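Local coordinates for genome polyprotein (PDB 6KU8) that probably cleaves the viral polyprotein as the 3C cysteine protease of a rhinovirus C, captured here with the inhibitor rupintrivir in its substrate cleft, at residues Asn17-Thr22 against Glu84-Ile89; Ile21-Gly26 against Ala44-Ser49; Ala38-His43 against Thr76-Asp81. All coordinates share one frame; numbering follows the deposited sequence.

Interaction 1 of 3, residues Asn17-Thr22 against Glu84-Ile89; sequences NCHVIT and EKFRDI
A side-chain amide clasping the backbone of a loop makes this contact: Asn17, the last residue of helix 8-17, meets the 84-89 segment that leaves the N-terminal barrel on its way to strand 100-107. Both ends of the amide are engaged with one residue, Arg87. Asn17 ND2 donates to Arg87 O at 2.9 Å, a bond of 162° at the hydrogen that stays within the amide plane and arrives on a carbonyl lone pair. The return bond, Arg87 N to Asn17 OD1, is weak, 3.1 Å long and bent to 124°. The strong bond, with the weak one beside it, helps to hold the amide's rotation. Around this polar grip lie carbon atoms: Phe86 CB sits 3.7 Å from Asn17 OD1, while Ile89 comes tip to tip with the amide, its CG2 3.6 Å from Asn17 ND2.

Two residues further, on the strand, the His19 ring and the Phe86 ring meet obliquely. His19 NE2 lies 4.0 Å from Phe86 CE1, near the plane of the phenyl ring and at its edge. A chi1 of -56° sets CG of His19 beside the backbone N, and chi2 then turns the ring. Its NE2 also contacts a water, which lies in the plane of the ring and donates to Glu84 OE1 at 2.8 Å. The water thus joins strand and loop, and the nearby carboxylate might favour a charged imidazole.

The other ring nitrogen, His19 ND1, is hydrogen-bonded to Asp53, just beyond strand 49-52. Strand 26-34 pairs with the backbone of 17-22 through Gly32 and Met30, and helix 8-17 packs Leu13 against Ile89 and Phe9 against Arg87.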
loop_
_atom_site.group_PDB
_atom_site.type_symbol
_atom_site.label_atom_id
_atom_site.label_comp_id
_atom_site.label_asym_id
_atom_site.label_seq_id
_atom_site.Cartn_x
_atom_site.Cartn_y
_atom_site.Cartn_z
ATOM N N ASN A 17 -6.936 -9.806 -3.661
ATOM C CA ASN A 17 -5.503 -9.640 -3.459
ATOM C C ASN A 17 -5.093 -9.078 -2.101
ATOM O O ASN A 17 -3.895 -9.051 -1.813
ATOM C CB ASN A 17 -4.915 -8.735 -4.557
ATOM C CG ASN A 17 -4.243 -9.523 -5.703
ATOM O OD1 ASN A 17 -4.484 -10.727 -5.898
ATOM N ND2 ASN A 17 -3.386 -8.837 -6.456
ATOM N N CYS A 18 -6.023 -8.644 -1.260
ATOM C CA CYS A 18 -5.677 -7.963 -0.022
ATOM C C CYS A 18 -5.970 -8.826 1.198
ATOM O O CYS A 18 -6.930 -9.600 1.219
ATOM C CB CYS A 18 -6.413 -6.620 0.071
ATOM S SG CYS A 18 -5.758 -5.433 -1.187
ATOM N N HIS A 19 -5.131 -8.656 2.221
ATOM C CA HIS A 19 -5.155 -9.435 3.448
ATOM C C HIS A 19 -4.793 -8.541 4.624
ATOM O O HIS A 19 -4.101 -7.524 4.471
ATOM C CB HIS A 19 -4.194 -10.625 3.367
ATOM C CG HIS A 19 -4.462 -11.514 2.195
ATOM N ND1 HIS A 19 -5.258 -12.636 2.280
ATOM C CD2 HIS A 19 -4.095 -11.410 0.895
ATOM C CE1 HIS A 19 -5.345 -13.204 1.090
ATOM N NE2 HIS A 19 -4.647 -12.480 0.231
ATOM N N VAL A 20 -5.266 -8.935 5.802
ATOM C CA VAL A 20 -4.959 -8.231 7.040
ATOM C C VAL A 20 -3.624 -8.743 7.550
ATOM O O VAL A 20 -3.472 -9.936 7.824
ATOM C CB VAL A 20 -6.055 -8.448 8.095
ATOM C CG1 VAL A 20 -5.686 -7.752 9.384
ATOM C CG2 VAL A 20 -7.432 -8.012 7.577
ATOM N N ILE A 21 -2.660 -7.847 7.690
ATOM C CA ILE A 21 -1.354 -8.181 8.243
ATOM C C ILE A 21 -1.280 -7.557 9.626
ATOM O O ILE A 21 -1.633 -6.386 9.807
ATOM C CB ILE A 21 -0.219 -7.689 7.325
ATOM C CG1 ILE A 21 1.042 -8.532 7.508
ATOM C CG2 ILE A 21 0.088 -6.234 7.591
ATOM C CD1 ILE A 21 2.028 -8.406 6.338
ATOM N N THR A 22 -0.871 -8.351 10.610
ATOM C CA THR A 22 -0.826 -7.926 12.003
ATOM C C THR A 22 0.627 -7.970 12.445
ATOM O O THR A 22 1.271 -9.017 12.336
ATOM C CB THR A 22 -1.684 -8.831 12.896
ATOM O OG1 THR A 22 -3.035 -8.839 12.420
ATOM C CG2 THR A 22 -1.683 -8.331 14.351
ATOM N N GLU A 84 -0.332 -20.056 -2.853
ATOM C CA GLU A 84 -1.204 -19.180 -3.620
ATOM C C GLU A 84 -0.402 -18.191 -4.455
ATOM O O GLU A 84 0.651 -17.701 -4.039
ATOM C CB GLU A 84 -2.152 -18.416 -2.695
ATOM C CG GLU A 84 -2.993 -17.405 -3.464
ATOM C CD GLU A 84 -3.761 -16.464 -2.571
ATOM O OE1 GLU A 84 -4.467 -15.585 -3.124
ATOM O OE2 GLU A 84 -3.652 -16.594 -1.325
ATOM N N LYS A 85 -0.926 -17.892 -5.638
ATOM C CA LYS A 85 -0.421 -16.842 -6.508
ATOM C C LYS A 85 -1.412 -15.688 -6.523
ATOM O O LYS A 85 -2.600 -15.878 -6.813
ATOM C CB LYS A 85 -0.212 -17.353 -7.935
ATOM C CG LYS A 85 0.629 -18.618 -8.042
ATOM C CD LYS A 85 2.106 -18.297 -8.244
ATOM C CE LYS A 85 2.920 -19.555 -8.520
ATOM N NZ LYS A 85 2.860 -20.513 -7.369
ATOM N N PHE A 86 -0.922 -14.496 -6.221
ATOM C CA PHE A 86 -1.760 -13.320 -6.354
ATOM C C PHE A 86 -2.160 -13.134 -7.816
ATOM O O PHE A 86 -1.404 -13.464 -8.736
ATOM C CB PHE A 86 -1.016 -12.088 -5.826
ATOM C CG PHE A 86 -0.665 -12.175 -4.349
ATOM C CD1 PHE A 86 -1.657 -12.356 -3.393
ATOM C CD2 PHE A 86 0.653 -12.082 -3.929
ATOM C CE1 PHE A 86 -1.343 -12.444 -2.033
ATOM C CE2 PHE A 86 0.982 -12.171 -2.580
ATOM C CZ PHE A 86 -0.015 -12.352 -1.625
ATOM N N ARG A 87 -3.370 -12.638 -8.026
ATOM C CA ARG A 87 -3.735 -12.108 -9.330
ATOM C C ARG A 87 -2.749 -11.018 -9.726
ATOM O O ARG A 87 -2.504 -10.079 -8.963
ATOM C CB ARG A 87 -5.156 -11.563 -9.277
ATOM C CG ARG A 87 -5.638 -10.891 -10.541
ATOM C CD ARG A 87 -7.047 -10.399 -10.303
ATOM N NE ARG A 87 -7.354 -9.170 -11.033
ATOM C CZ ARG A 87 -8.125 -8.194 -10.556
ATOM N NH1 ARG A 87 -8.360 -7.121 -11.299
ATOM N NH2 ARG A 87 -8.650 -8.281 -9.329
ATOM N N ASP A 88 -2.158 -11.162 -10.908
ATOM C CA ASP A 88 -1.129 -10.226 -11.347
ATOM C C ASP A 88 -1.777 -8.901 -11.718
ATOM O O ASP A 88 -2.385 -8.782 -12.780
ATOM C CB ASP A 88 -0.356 -10.794 -12.533
ATOM C CG ASP A 88 0.794 -9.905 -12.948
ATOM O OD1 ASP A 88 0.966 -8.813 -12.356
ATOM O OD2 ASP A 88 1.529 -10.289 -13.881
ATOM N N ILE A 89 -1.620 -7.882 -10.874
ATOM C CA ILE A 89 -2.254 -6.588 -11.126
ATOM C C ILE A 89 -1.267 -5.560 -11.675
ATOM O O ILE A 89 -1.596 -4.370 -11.761
ATOM C CB ILE A 89 -2.942 -6.078 -9.853
ATOM C CG1 ILE A 89 -1.908 -6.032 -8.715
ATOM C CG2 ILE A 89 -4.098 -6.999 -9.517
ATOM C CD1 ILE A 89 -2.197 -5.043 -7.594
HETATM O O HOH W 1 -4.783 -12.936 -2.290
#

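Interaction 2 of 3, residues Ile21-Gly26 against Ala44-Ser49; sequences ITTSKG and AECGDS
Thr23 turns its hydroxyl to the backbone of the 44-49 loop, and OG1 donates to Ala44 O at 2.7 Å, in the carbonyl plane and on a lone pair. With chi1 at 79°, OG1 stands between the backbone N and the carbonyl carbon of its own residue, a position that also lets it accept from Lys25 N at 2.9 Å. The oxygen is therefore gripped from two directions, giving one proton and receiving another. The methyl branch of the same threonine turns to Cys46, with CG2 4.1 Å from SG. That sulfur is shared: the far end of Ile21 reaches it too, CD1 lying 3.9 Å away. CG1 of Ile21 is anti to the backbone N (chi1 -154°), and the extended chi2 then carries CD1 to the sulfur.

The bond from Lys25 N to Thr23 OG1 is an ST turn, and it is set inside a type I beta turn from Thr23 to Gly26, the hairpin connection between strands 18-23 and 26-34 of the barrel. Thr23 N to Gly26 O and Gly26 N to Thr23 O close the hairpin. Thr23 OG1 thus links the turn to the 44-49 loop, which lies between strands 37-41 and 49-52.

Lys25 bends over that loop, CG resting 3.6 Å from Ala44 O and CE 3.6 Å from Glu45 OE1. The two long side chains run obliquely to one another, Lys25 kinked and Glu45 extended beyond CG. Their charged ends stay beyond salt-bridge distance, Lys25 NZ being 4.2 Å from Glu45 OE2, so any attraction is probably modest. A water bridges Ser24 OG and Glu45 O nearby, and the Lys25 side chain also lies about 4 Å from the bound inhibitor.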
loop_
_atom_site.group_PDB
_atom_site.type_symbol
_atom_site.label_atom_id
_atom_site.label_comp_id
_atom_site.label_asym_id
_atom_site.label_seq_id
_atom_site.Cartn_x
_atom_site.Cartn_y
_atom_site.Cartn_z
ATOM N N ILE A 21 -2.660 -7.847 7.690
ATOM C CA ILE A 21 -1.354 -8.181 8.243
ATOM C C ILE A 21 -1.280 -7.557 9.626
ATOM O O ILE A 21 -1.633 -6.386 9.807
ATOM C CB ILE A 21 -0.219 -7.689 7.325
ATOM C CG1 ILE A 21 1.042 -8.532 7.508
ATOM C CG2 ILE A 21 0.088 -6.234 7.591
ATOM C CD1 ILE A 21 2.028 -8.406 6.338
ATOM N N THR A 22 -0.871 -8.351 10.610
ATOM C CA THR A 22 -0.826 -7.926 12.003
ATOM C C THR A 22 0.627 -7.970 12.445
ATOM O O THR A 22 1.271 -9.017 12.336
ATOM C CB THR A 22 -1.684 -8.831 12.896
ATOM O OG1 THR A 22 -3.035 -8.839 12.420
ATOM C CG2 THR A 22 -1.683 -8.331 14.351
ATOM N N THR A 23 1.147 -6.834 12.900
ATOM C CA THR A 23 2.473 -6.758 13.503
ATOM C C THR A 23 2.351 -6.068 14.856
ATOM O O THR A 23 1.262 -5.670 15.277
ATOM C CB THR A 23 3.480 -6.011 12.609
ATOM O OG1 THR A 23 3.281 -4.592 12.723
ATOM C CG2 THR A 23 3.343 -6.441 11.147
ATOM N N SER A 24 3.485 -5.906 15.540
ATOM C CA SER A 24 3.475 -5.138 16.775
ATOM C C SER A 24 3.011 -3.705 16.544
ATOM O O SER A 24 2.583 -3.045 17.494
ATOM C CB SER A 24 4.865 -5.154 17.415
ATOM O OG SER A 24 5.833 -4.619 16.529
ATOM N N LYS A 25 3.061 -3.214 15.305
ATOM C CA LYS A 25 2.568 -1.874 15.002
ATOM C C LYS A 25 1.067 -1.839 14.720
ATOM O O LYS A 25 0.546 -0.781 14.343
ATOM C CB LYS A 25 3.328 -1.280 13.811
ATOM C CG LYS A 25 4.847 -1.291 13.970
ATOM C CD LYS A 25 5.252 -1.242 15.434
ATOM C CE LYS A 25 6.277 -0.159 15.697
ATOM N NZ LYS A 25 5.627 1.178 15.657
ATOM N N GLY A 26 0.368 -2.953 14.890
ATOM C CA GLY A 26 -1.060 -3.006 14.659
ATOM C C GLY A 26 -1.421 -3.720 13.370
ATOM O O GLY A 26 -0.633 -4.471 12.789
ATOM N N ALA A 44 5.270 -0.787 9.094
ATOM C CA ALA A 44 4.668 -1.921 9.783
ATOM C C ALA A 44 5.728 -2.805 10.425
ATOM O O ALA A 44 5.406 -3.591 11.321
ATOM C CB ALA A 44 3.798 -2.740 8.819
ATOM N N GLU A 45 6.980 -2.688 9.982
ATOM C CA GLU A 45 8.121 -3.390 10.578
ATOM C C GLU A 45 7.920 -4.903 10.599
ATOM O O GLU A 45 8.088 -5.564 11.629
ATOM C CB GLU A 45 8.413 -2.856 11.981
ATOM C CG GLU A 45 8.940 -1.430 11.970
ATOM C CD GLU A 45 9.118 -0.863 13.368
ATOM O OE1 GLU A 45 9.213 -1.664 14.330
ATOM O OE2 GLU A 45 9.157 0.383 13.502
ATOM N N CYS A 46 7.585 -5.462 9.437
ATOM C CA CYS A 46 7.361 -6.900 9.358
ATOM C C CYS A 46 8.641 -7.663 9.685
ATOM O O CYS A 46 9.745 -7.231 9.346
ATOM C CB CYS A 46 6.854 -7.283 7.968
ATOM S SG CYS A 46 5.244 -6.529 7.558
ATOM N N GLY A 47 8.486 -8.800 10.362
ATOM C CA GLY A 47 9.598 -9.661 10.711
ATOM C C GLY A 47 9.817 -10.771 9.700
ATOM O O GLY A 47 9.294 -10.748 8.582
ATOM N N ASP A 48 10.623 -11.757 10.103
ATOM C CA ASP A 48 10.920 -12.872 9.213
ATOM C C ASP A 48 9.710 -13.764 9.005
ATOM O O ASP A 48 9.661 -14.512 8.026
ATOM C CB ASP A 48 12.095 -13.686 9.754
ATOM C CG ASP A 48 13.405 -12.924 9.688
ATOM O OD1 ASP A 48 14.248 -13.125 10.585
ATOM O OD2 ASP A 48 13.586 -12.120 8.746
ATOM N N SER A 49 8.733 -13.700 9.893
ATOM C CA SER A 49 7.415 -14.217 9.585
ATOM C C SER A 49 6.394 -13.186 10.031
ATOM O O SER A 49 6.619 -12.427 10.984
ATOM C CB SER A 49 7.154 -15.599 10.234
ATOM O OG SER A 49 6.675 -15.472 11.551
HETATM O O HOH W 2 6.571 -6.050 14.245
#

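Interaction 3 of 3, residues Ala38-His43 against Thr76-Asp81; sequences AVVPTH and TLLWLD. With AG7 (4-{2-(4-fluoro-benzyl)-6-methyl-5-[(5-methyl-isoxazole-3-carbonyl)-amino]-4-oxo-heptanoylamino}-5-(2-oxo-pyrrolidin-3-yl)-pentanoic acid ethyl ester), chain B.
Val39 and Leu77 form the closest apolar side-chain pair between strands 38-41 and 76-80, with CG2 of the valine 3.4 Å from CD2 of the leucine, closer than carbon atoms usually pack. Val39 chi1 is nearly eclipsed at 118°, and the exact closeness may be doubtful. They are the non-hydrogen-bonded pair of an antiparallel register, and their side chains cross obliquely on one face of the sheet. The other face carries Ala38, Val40, Thr76, Leu78 and Leu80. There Val40 and Leu78 cross at about a right angle, CG1 meeting CD1 at 3.8 Å, while Ala38 CB meets Leu80 CD1 at a looser 4.2 Å.

Two hydrogen-bonded pairs, Ala38 with Leu78 and Val40 with Thr76, supply four backbone bonds. The N-to-C directions make 137°, 43° short of exactly antiparallel, in line with the twisting strands of a closed six-stranded barrel in the chymotrypsin-like fold that 3C proteases share. Met30 and Ile21 of neighbouring strands cover the Val40 side of the interior.

The strand pairs are buried, but at the partly exposed Thr42 the contact turns polar and water enters. Thr42 OG1 and Thr76 OG1 stand 2.7 Å apart, their side chains crossing at about a right angle, and a water contacts Thr76 OG1 at 2.8 Å while giving only a weak bond to Thr42 O. His43 then turns from the partner strand to the inhibitor. AG7 C05 sits 3.3 Å above the centre of its imidazole, and Pro41 CB lies against the opposite face, toward the rim. His43 ND1 bonds to Glu74 and the side chain touches Cys150, consistent with the Cys-His-Glu triad of 3C proteases.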
loop_
_atom_site.group_PDB
_atom_site.type_symbol
_atom_site.label_atom_id
_atom_site.label_comp_id
_atom_site.label_asym_id
_atom_site.label_seq_id
_atom_site.Cartn_x
_atom_site.Cartn_y
_atom_site.Cartn_z
ATOM N N ALA A 38 3.990 -9.423 -2.229
ATOM C CA ALA A 38 3.033 -8.456 -1.709
ATOM C C ALA A 38 3.749 -7.181 -1.288
ATOM O O ALA A 38 4.970 -7.132 -1.134
ATOM C CB ALA A 38 2.237 -9.005 -0.514
ATOM N N VAL A 39 2.957 -6.143 -1.079
ATOM C CA VAL A 39 3.447 -4.854 -0.631
ATOM C C VAL A 39 2.836 -4.553 0.735
ATOM O O VAL A 39 1.671 -4.874 0.995
ATOM C CB VAL A 39 3.113 -3.789 -1.695
ATOM C CG1 VAL A 39 2.204 -2.704 -1.186
ATOM C CG2 VAL A 39 4.370 -3.273 -2.345
ATOM N N VAL A 40 3.663 -4.022 1.632
ATOM C CA VAL A 40 3.221 -3.543 2.941
ATOM C C VAL A 40 3.950 -2.257 3.259
ATOM O O VAL A 40 5.055 -1.999 2.752
ATOM C CB VAL A 40 3.503 -4.570 4.051
ATOM C CG1 VAL A 40 2.729 -5.859 3.817
ATOM C CG2 VAL A 40 5.007 -4.876 4.111
ATOM N N PRO A 41 3.383 -1.432 4.122
ATOM C CA PRO A 41 4.107 -0.226 4.526
ATOM C C PRO A 41 5.363 -0.598 5.308
ATOM O O PRO A 41 5.353 -1.503 6.146
ATOM C CB PRO A 41 3.083 0.534 5.380
ATOM C CG PRO A 41 1.716 -0.044 4.919
ATOM C CD PRO A 41 2.030 -1.487 4.714
ATOM N N THR A 42 6.462 0.094 5.004
ATOM C CA THR A 42 7.727 -0.191 5.684
ATOM C C THR A 42 7.601 -0.023 7.195
ATOM O O THR A 42 8.187 -0.798 7.959
ATOM C CB THR A 42 8.837 0.708 5.142
ATOM O OG1 THR A 42 9.030 0.422 3.754
ATOM C CG2 THR A 42 10.157 0.456 5.893
ATOM N N HIS A 43 6.832 0.974 7.649
ATOM C CA HIS A 43 6.724 1.209 9.090
ATOM C C HIS A 43 5.849 0.184 9.805
ATOM O O HIS A 43 5.683 0.286 11.025
ATOM C CB HIS A 43 6.205 2.625 9.365
ATOM C CG HIS A 43 4.764 2.838 8.995
ATOM N ND1 HIS A 43 4.375 3.454 7.820
ATOM C CD2 HIS A 43 3.617 2.524 9.650
ATOM C CE1 HIS A 43 3.053 3.510 7.767
ATOM N NE2 HIS A 43 2.570 2.957 8.868
ATOM N N THR A 76 7.586 -1.674 1.346
ATOM C CA THR A 76 8.363 -2.889 1.505
ATOM C C THR A 76 7.691 -4.003 0.717
ATOM O O THR A 76 6.467 -4.158 0.786
ATOM C CB THR A 76 8.475 -3.259 2.983
ATOM O OG1 THR A 76 9.322 -2.306 3.636
ATOM C CG2 THR A 76 9.040 -4.651 3.145
ATOM N N LEU A 77 8.488 -4.745 -0.064
ATOM C CA LEU A 77 8.018 -5.933 -0.766
ATOM C C LEU A 77 8.254 -7.151 0.111
ATOM O O LEU A 77 9.347 -7.315 0.665
ATOM C CB LEU A 77 8.749 -6.127 -2.104
ATOM C CG LEU A 77 8.816 -5.020 -3.162
ATOM C CD1 LEU A 77 9.341 -5.569 -4.477
ATOM C CD2 LEU A 77 7.460 -4.370 -3.367
ATOM N N LEU A 78 7.239 -7.998 0.249
ATOM C CA LEU A 78 7.393 -9.287 0.913
ATOM C C LEU A 78 7.240 -10.388 -0.122
ATOM O O LEU A 78 6.270 -10.392 -0.889
ATOM C CB LEU A 78 6.368 -9.492 2.026
ATOM C CG LEU A 78 6.224 -8.413 3.095
ATOM C CD1 LEU A 78 5.096 -8.809 4.039
ATOM C CD2 LEU A 78 7.546 -8.210 3.826
ATOM N N TRP A 79 8.197 -11.305 -0.158
ATOM C CA TRP A 79 8.061 -12.528 -0.943
ATOM C C TRP A 79 7.727 -13.629 0.054
ATOM O O TRP A 79 8.538 -13.955 0.928
ATOM C CB TRP A 79 9.327 -12.842 -1.738
ATOM C CG TRP A 79 9.742 -11.755 -2.701
ATOM C CD1 TRP A 79 10.455 -10.628 -2.405
ATOM C CD2 TRP A 79 9.500 -11.716 -4.115
ATOM N NE1 TRP A 79 10.655 -9.881 -3.540
ATOM C CE2 TRP A 79 10.082 -10.530 -4.604
ATOM C CE3 TRP A 79 8.849 -12.567 -5.010
ATOM C CZ2 TRP A 79 10.038 -10.176 -5.953
ATOM C CZ3 TRP A 79 8.796 -12.212 -6.353
ATOM C CH2 TRP A 79 9.390 -11.026 -6.812
ATOM N N LEU A 80 6.526 -14.178 -0.068
ATOM C CA LEU A 80 5.911 -15.015 0.952
ATOM C C LEU A 80 6.020 -16.493 0.613
ATOM O O LEU A 80 5.954 -16.891 -0.551
ATOM C CB LEU A 80 4.438 -14.639 1.112
ATOM C CG LEU A 80 4.241 -13.159 1.437
ATOM C CD1 LEU A 80 2.767 -12.767 1.308
ATOM C CD2 LEU A 80 4.728 -12.900 2.842
ATOM N N ASP A 81 6.165 -17.310 1.656
ATOM C CA ASP A 81 6.264 -18.761 1.494
ATOM C C ASP A 81 4.859 -19.356 1.502
ATOM O O ASP A 81 4.374 -19.883 2.502
ATOM C CB ASP A 81 7.143 -19.361 2.583
ATOM C CG ASP A 81 7.471 -20.824 2.323
ATOM O OD1 ASP A 81 7.345 -21.270 1.161
ATOM O OD2 ASP A 81 7.850 -21.522 3.276
HETATM C C01 AG7 B . 2.211 9.350 10.498
HETATM C C02 AG7 B . 2.874 8.055 10.935
HETATM O O03 AG7 B . 1.264 9.438 9.770
HETATM C C04 AG7 B . 2.558 6.846 10.065
HETATM C C05 AG7 B . 3.637 5.848 10.447
HETATM C C06 AG7 B . 4.956 6.169 9.727
HETATM C C07 AG7 B . 4.967 6.361 8.354
HETATM C C08 AG7 B . 6.154 6.653 7.701
HETATM C C09 AG7 B . 7.341 6.761 8.415
HETATM C C10 AG7 B . 7.336 6.571 9.790
HETATM C C11 AG7 B . 6.147 6.277 10.446
HETATM N N12 AG7 B . 0.150 5.995 9.473
HETATM C C13 AG7 B . -1.198 5.689 9.985
HETATM C C14 AG7 B . -2.119 6.548 9.134
HETATM C C15 AG7 B . -2.001 8.059 9.567
HETATM C C16 AG7 B . -3.240 8.868 8.924
HETATM N N17 AG7 B . -3.672 9.746 9.816
HETATM O O18 AG7 B . -3.672 8.700 7.834
HETATM C C19 AG7 B . -1.682 4.235 10.043
HETATM C C20 AG7 B . -0.510 3.275 10.299
HETATM C C21 AG7 B . -0.675 3.080 11.789
HETATM O O22 AG7 B . 0.430 2.982 12.629
HETATM O O23 AG7 B . -1.778 3.058 12.214
HETATM C C47 AG7 B . 1.138 6.431 10.445
HETATM O O48 AG7 B . 0.812 6.486 11.582
HETATM C C50 AG7 B . 0.046 2.862 13.966
HETATM C C53 AG7 B . 1.259 2.399 14.772
HETATM C C57 AG7 B . 2.920 10.536 11.124
HETATM N N58 AG7 B . 2.435 11.732 10.551
HETATM C C59 AG7 B . 3.350 12.808 10.385
HETATM O O60 AG7 B . 4.507 12.813 10.666
HETATM C C78 AG7 B . 2.626 10.615 12.623
HETATM C C81 AG7 B . 3.476 11.666 13.350
HETATM F F1 AG7 B . 8.508 7.055 7.761
HETATM C C82 AG7 B . 1.135 10.904 12.829
HETATM C C83 AG7 B . -2.845 9.629 11.085
HETATM C C84 AG7 B . -2.096 8.229 10.897
HETATM C C1 AG7 B . 2.613 13.962 9.819
HETATM O O HOH W 3 9.924 -3.199 6.167
#

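How the interactions relate
All three contacts involve the N-terminal six-stranded antiparallel barrel, interaction 1 through the loop that leaves it. Interactions 1 and 2 begin from the same strand, 18-23, at opposite ends, with centres 16 Å apart; interaction 3 lies 10 Å from each, in the pairing of strands 37-41 and 75-80. Along the chain, interaction 3 is nested within the loop closed by interaction 1, and its segments alternate with those of interaction 2. Inside the barrel, Ile21 CD1 packs against Val40 CG1 (3.7 Å), and Phe86 CE2 against Ala38 CB (4.0 Å). Interactions 2 and 3 converge on the inhibitor pocket through Lys25 and His43, whereas interaction 1 joins the barrel to the connection toward the second sheet.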